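Local structure of alcohol dehydrogenase, zinc-containing (Thermotoga maritima, 1VJ0) at residues A18-L23 with P72-H77. The protein binds two zinc ions per chain and probably acts as a zinc-dependent alcohol dehydrogenase of the medium-chain family. Residues are numbered along the deposited sequence; the frame is centred on the assembly and turned at random.
Sequences AHAMVL and PIILGH
Leu23 and Ile73 face each other as a single antiparallel, hydrogen-bonded bridge: Leu23 N donates to Ile73 O (2.9 Å), and Ile73 N returns a bond to Leu23 O (3.0 Å). Leu23 is the residue most covered by the other segment. The two side chains run side by side in the same direction, CD2 of Leu23 against CG2 of Ile73 (3.9 Å); with CG1 anti to the backbone N (chi1 -178°), Ile73 turns that methyl to Leu23 and sends its longer branch away. Next to the bridge, Val22 splits its methyls, CG1 alongside Pro72 CB and CG2 at an angle against Ile74 CG1. The closest apolar approach is Ile74 CD1 on Ala20 CB (3.7 Å). Beyond the bridge a water links the two backbones: it donates to Met21 O (2.7 Å) and, weakly, to Ile73 O, and accepts from Leu75 N (2.8 Å). The looser apolar edge is Leu23 CD2 to Leu75 CD1, at 4.3 Å. Pro72, preceded by a cis peptide, is the partly exposed end of an otherwise buried contact. The bridge joins the N-terminal two-stranded sheet to a zinc-ligand loop of the GroES-like domain: 72-77 leads to His77, which binds zinc with Cys55, Glu78 and Cys178 just before strand 78-86. Strand 16-22 pairs antiparallel with strand 31-37, while helix 56-62 packs on Leu23 through Phe62 and on Leu75 through Met61.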
loop_
_atom_site.group_PDB
_atom_site.type_symbol
_atom_site.label_atom_id
_atom_site.label_comp_id
_atom_site.label_asym_id
_atom_site.label_seq_id
_atom_site.Cartn_x
_atom_site.Cartn_y
_atom_site.Cartn_z
ATOM N N ALA A 18 36.595 26.593 -19.180
ATOM C CA ALA A 18 35.419 25.854 -19.605
ATOM C C ALA A 18 34.747 26.591 -20.777
ATOM O O ALA A 18 35.061 27.760 -21.062
ATOM C CB ALA A 18 34.466 25.708 -18.444
ATOM N N HIS A 19 33.841 25.892 -21.446
ATOM C CA HIS A 19 33.049 26.469 -22.514
ATOM C C HIS A 19 31.662 25.845 -22.539
ATOM O O HIS A 19 31.442 24.739 -22.006
ATOM C CB HIS A 19 33.733 26.318 -23.857
ATOM C CG HIS A 19 33.891 24.898 -24.310
ATOM N ND1 HIS A 19 34.979 24.136 -23.974
ATOM C CD2 HIS A 19 33.100 24.106 -25.076
ATOM C CE1 HIS A 19 34.876 22.938 -24.529
ATOM N NE2 HIS A 19 33.726 22.880 -25.184
ATOM N N ALA A 20 30.717 26.572 -23.141
ATOM C CA ALA A 20 29.351 26.109 -23.209
ATOM C C ALA A 20 28.608 26.760 -24.365
ATOM O O ALA A 20 29.074 27.721 -24.986
ATOM C CB ALA A 20 28.661 26.387 -21.846
ATOM N N MET A 21 27.456 26.191 -24.658
ATOM C CA MET A 21 26.549 26.696 -25.661
ATOM C C MET A 21 25.373 27.316 -24.931
ATOM O O MET A 21 24.615 26.625 -24.276
ATOM C CB MET A 21 26.092 25.568 -26.579
ATOM C CG MET A 21 27.237 24.987 -27.384
ATOM S SD MET A 21 28.059 26.132 -28.518
ATOM C CE MET A 21 26.799 26.286 -29.769
ATOM N N VAL A 22 25.290 28.638 -25.051
ATOM C CA VAL A 22 24.394 29.474 -24.279
ATOM C C VAL A 22 23.183 29.887 -25.135
ATOM O O VAL A 22 23.343 30.323 -26.250
ATOM C CB VAL A 22 25.168 30.692 -23.774
ATOM C CG1 VAL A 22 24.278 31.654 -22.959
ATOM C CG2 VAL A 22 26.392 30.195 -22.957
ATOM N N LEU A 23 21.998 29.758 -24.556
ATOM C CA LEU A 23 20.784 30.367 -25.070
ATOM C C LEU A 23 20.700 31.782 -24.517
ATOM O O LEU A 23 20.560 31.963 -23.296
ATOM C CB LEU A 23 19.570 29.589 -24.569
ATOM C CG LEU A 23 18.183 30.050 -25.067
ATOM C CD1 LEU A 23 18.051 29.851 -26.595
ATOM C CD2 LEU A 23 17.168 29.263 -24.377
ATOM N N PRO A 72 20.121 34.743 -19.732
ATOM C CA PRO A 72 20.592 33.597 -20.537
ATOM C C PRO A 72 20.664 32.356 -19.707
ATOM O O PRO A 72 20.614 32.453 -18.482
ATOM C CB PRO A 72 22.008 34.029 -20.940
ATOM C CG PRO A 72 22.459 34.870 -19.800
ATOM C CD PRO A 72 21.225 35.681 -19.487
ATOM N N ILE A 73 20.801 31.206 -20.377
ATOM C CA ILE A 73 20.849 29.911 -19.707
ATOM C C ILE A 73 21.692 28.955 -20.536
ATOM O O ILE A 73 21.643 29.008 -21.773
ATOM C CB ILE A 73 19.410 29.329 -19.483
ATOM C CG1 ILE A 73 19.449 28.004 -18.741
ATOM C CG2 ILE A 73 18.636 29.146 -20.815
ATOM C CD1 ILE A 73 18.107 27.503 -18.309
ATOM N N ILE A 74 22.420 28.088 -19.834
ATOM C CA ILE A 74 22.981 26.877 -20.408
ATOM C C ILE A 74 21.992 25.694 -20.227
ATOM O O ILE A 74 21.759 25.188 -19.124
ATOM C CB ILE A 74 24.372 26.568 -19.824
ATOM C CG1 ILE A 74 25.369 27.712 -20.094
ATOM C CG2 ILE A 74 24.880 25.262 -20.395
ATOM C CD1 ILE A 74 26.582 27.751 -19.159
ATOM N N LEU A 75 21.432 25.241 -21.346
ATOM C CA LEU A 75 20.471 24.165 -21.323
ATOM C C LEU A 75 21.191 22.869 -21.034
ATOM O O LEU A 75 22.445 22.843 -20.945
ATOM C CB LEU A 75 19.709 24.075 -22.643
ATOM C CG LEU A 75 18.828 25.257 -23.014
ATOM C CD1 LEU A 75 18.429 25.142 -24.467
ATOM C CD2 LEU A 75 17.625 25.331 -22.130
ATOM N N GLY A 76 20.389 21.804 -20.905
ATOM C CA GLY A 76 20.899 20.448 -20.737
ATOM C C GLY A 76 20.681 20.012 -19.307
ATOM O O GLY A 76 21.388 20.466 -18.423
ATOM N N HIS A 77 19.704 19.147 -19.082
ATOM C CA HIS A 77 19.392 18.650 -17.735
ATOM C C HIS A 77 19.643 17.138 -17.582
ATOM O O HIS A 77 19.255 16.519 -16.575
ATOM C CB HIS A 77 17.949 19.020 -17.391
ATOM C CG HIS A 77 16.942 18.527 -18.378
ATOM N ND1 HIS A 77 16.525 19.279 -19.458
ATOM C CD2 HIS A 77 16.252 17.358 -18.438
ATOM C CE1 HIS A 77 15.641 18.583 -20.159
ATOM N NE2 HIS A 77 15.462 17.413 -19.562
HETATM O O HOH W 1 21.966 26.397 -23.872
#